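Local coordinates for protein LYND (Lyngbya aestuarii, PDB 4V1T) that probably acts as an ATP- and magnesium-dependent YcaO cyclodehydratase that closes cysteine residues of a peptide substrate into thiazoline rings, at residues F573-P576 and Y577-Q580. Numbering follows the deposited sequence.
Sequences FNEP and YFVQ
Glu-575 lays its CG methylene over one face of the Phe-578 ring, 4.1 Å from the centroid and close to the ring normal, a CH-pi contact. With CG anti to the backbone N (chi1 -171°) and the chain bent at chi2, the carboxylate is lifted off the face, its plane 65° from the ring, to a salt bridge from OE2 to NZ of Lys-411. Glutamate suits this place because its CG lies over the aromatic face while its charge reaches the lysine. Replacing it by alanine would remove CG and the carboxylate, and is likely to open a gap over the Phe-578 face and cost Lys-411 this salt bridge. At the edge of the same ring, Phe-573 brings its CB 4.2 Å from CE2 of Phe-578; both buried, wholly apolar phenylalanines suit Ile-634 of helix 630-649. Tyr-577 packs there on Leu-635, and its OH, which a phenylalanine lacks, is hydrogen-bonded to Leu-379 O. Pro-576, with no N-H to donate, fits a first turn. Gln-580 N donates to Pro-576 O at 3.1 Å, nearly straight at 162°. This i to i+4 bond, accepted by a proline carbonyl, is typical of the first turn of an alpha-helix, here helix 576-587 of the YcaO domain.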
ATOM      1  N   PHE B 573     -17.175  29.116  11.451  1.00 64.35           N
ATOM      2  CA  PHE B 573     -15.737  28.823  11.486  1.00 64.28           C
ATOM      3  C   PHE B 573     -15.074  28.783  10.105  1.00 66.41           C
ATOM      4  O   PHE B 573     -13.877  28.515   9.977  1.00 68.75           O
ATOM      5  CB  PHE B 573     -15.509  27.501  12.209  1.00 62.31           C
ATOM      6  CG  PHE B 573     -15.675  27.605  13.690  1.00 63.74           C
ATOM      7  CD1 PHE B 573     -16.925  27.446  14.276  1.00 69.17           C
ATOM      8  CD2 PHE B 573     -14.587  27.893  14.498  1.00 59.84           C
ATOM      9  CE1 PHE B 573     -17.078  27.556  15.642  1.00 61.47           C
ATOM     10  CE2 PHE B 573     -14.736  28.009  15.860  1.00 57.29           C
ATOM     11  CZ  PHE B 573     -15.984  27.841  16.435  1.00 59.05           C
ATOM     12  N   ASN B 574     -15.845  29.056   9.068  1.00 71.21           N
ATOM     13  CA  ASN B 574     -15.297  29.101   7.724  1.00 76.76           C
ATOM     14  C   ASN B 574     -14.764  27.729   7.313  1.00 76.29           C
ATOM     15  O   ASN B 574     -13.897  27.624   6.456  1.00 83.10           O
ATOM     16  CB  ASN B 574     -14.179  30.151   7.658  1.00 75.26           C
ATOM     17  CG  ASN B 574     -14.264  31.026   6.426  1.00 79.95           C
ATOM     18  OD1 ASN B 574     -14.758  30.612   5.376  1.00 66.99           O
ATOM     19  ND2 ASN B 574     -13.785  32.259   6.554  1.00 94.44           N
ATOM     20  N   GLU B 575     -15.298  26.683   7.934  1.00 64.87           N
ATOM     21  CA  GLU B 575     -14.914  25.311   7.639  1.00 73.15           C
ATOM     22  C   GLU B 575     -16.118  24.546   7.095  1.00 76.51           C
ATOM     23  O   GLU B 575     -17.048  24.249   7.844  1.00 66.12           O
ATOM     24  CB  GLU B 575     -14.396  24.621   8.900  1.00 74.81           C
ATOM     25  CG  GLU B 575     -13.766  23.264   8.643  1.00 79.98           C
ATOM     26  CD  GLU B 575     -12.565  23.374   7.749  1.00 89.18           C
ATOM     27  OE1 GLU B 575     -11.669  24.182   8.066  1.00100.71           O
ATOM     28  OE2 GLU B 575     -12.533  22.662   6.729  1.00 97.95           O
ATOM     29  N   PRO B 576     -16.097  24.198   5.798  1.00 83.65           N
ATOM     30  CA  PRO B 576     -17.285  23.565   5.214  1.00 74.24           C
ATOM     31  C   PRO B 576     -17.545  22.150   5.758  1.00 70.51           C
ATOM     32  O   PRO B 576     -18.669  21.658   5.673  1.00 64.34           O
ATOM     33  CB  PRO B 576     -16.949  23.528   3.723  1.00 74.73           C
ATOM     34  CG  PRO B 576     -15.462  23.407   3.682  1.00 83.70           C
ATOM     35  CD  PRO B 576     -14.952  24.183   4.866  1.00 85.18           C
ATOM     36  N   TYR B 577     -16.516  21.527   6.326  1.00 54.20           N
ATOM     37  CA  TYR B 577     -16.583  20.134   6.748  1.00 62.05           C
ATOM     38  C   TYR B 577     -17.585  19.878   7.896  1.00 61.86           C
ATOM     39  O   TYR B 577     -18.270  18.853   7.920  1.00 47.68           O
ATOM     40  CB  TYR B 577     -15.198  19.662   7.184  1.00 59.12           C
ATOM     41  CG  TYR B 577     -15.189  18.260   7.759  1.00 57.08           C
ATOM     42  CD1 TYR B 577     -15.056  17.152   6.929  1.00 62.01           C
ATOM     43  CD2 TYR B 577     -15.307  18.044   9.127  1.00 61.17           C
ATOM     44  CE1 TYR B 577     -15.046  15.869   7.445  1.00 54.33           C
ATOM     45  CE2 TYR B 577     -15.301  16.763   9.655  1.00 58.40           C
ATOM     46  CZ  TYR B 577     -15.165  15.682   8.810  1.00 57.27           C
ATOM     47  OH  TYR B 577     -15.143  14.408   9.320  1.00 49.17           O
ATOM     48  N   PHE B 578     -17.651  20.793   8.854  1.00 50.59           N
ATOM     49  CA  PHE B 578     -18.568  20.632   9.977  1.00 59.27           C
ATOM     50  C   PHE B 578     -20.009  20.547   9.479  1.00 59.29           C
ATOM     51  O   PHE B 578     -20.775  19.682   9.909  1.00 48.39           O
ATOM     52  CB  PHE B 578     -18.414  21.783  10.972  1.00 59.09           C
ATOM     53  CG  PHE B 578     -17.024  21.921  11.536  1.00 62.86           C
ATOM     54  CD1 PHE B 578     -16.200  20.815  11.683  1.00 53.03           C
ATOM     55  CD2 PHE B 578     -16.543  23.159  11.920  1.00 62.07           C
ATOM     56  CE1 PHE B 578     -14.926  20.941  12.195  1.00 50.29           C
ATOM     57  CE2 PHE B 578     -15.268  23.289  12.438  1.00 58.35           C
ATOM     58  CZ  PHE B 578     -14.458  22.179  12.575  1.00 54.02           C
ATOM     59  N   VAL B 579     -20.360  21.434   8.552  1.00 55.47           N
ATOM     60  CA  VAL B 579     -21.709  21.497   8.024  1.00 53.58           C
ATOM     61  C   VAL B 579     -22.047  20.246   7.211  1.00 65.37           C
ATOM     62  O   VAL B 579     -23.137  19.689   7.331  1.00 71.56           O
ATOM     63  CB  VAL B 579     -21.894  22.731   7.137  1.00 29.58           C
ATOM     64  CG1 VAL B 579     -23.276  22.736   6.496  1.00 28.79           C
ATOM     65  CG2 VAL B 579     -21.696  24.016   7.950  1.00 30.50           C
ATOM     66  N   GLN B 580     -21.102  19.812   6.390  1.00 63.09           N
ATOM     67  CA  GLN B 580     -21.278  18.628   5.570  1.00 66.68           C
ATOM     68  C   GLN B 580     -21.480  17.383   6.412  1.00 58.10           C
ATOM     69  O   GLN B 580     -22.267  16.511   6.065  1.00 56.45           O
ATOM     70  CB  GLN B 580     -20.064  18.427   4.666  1.00 71.77           C
ATOM     71  CG  GLN B 580     -19.937  19.449   3.553  1.00 69.49           C
ATOM     72  CD  GLN B 580     -18.615  19.333   2.822  1.00 82.69           C
ATOM     73  OE1 GLN B 580     -17.868  20.304   2.720  1.00 93.61           O
ATOM     74  NE2 GLN B 580     -18.318  18.141   2.310  1.00 87.59           N
TER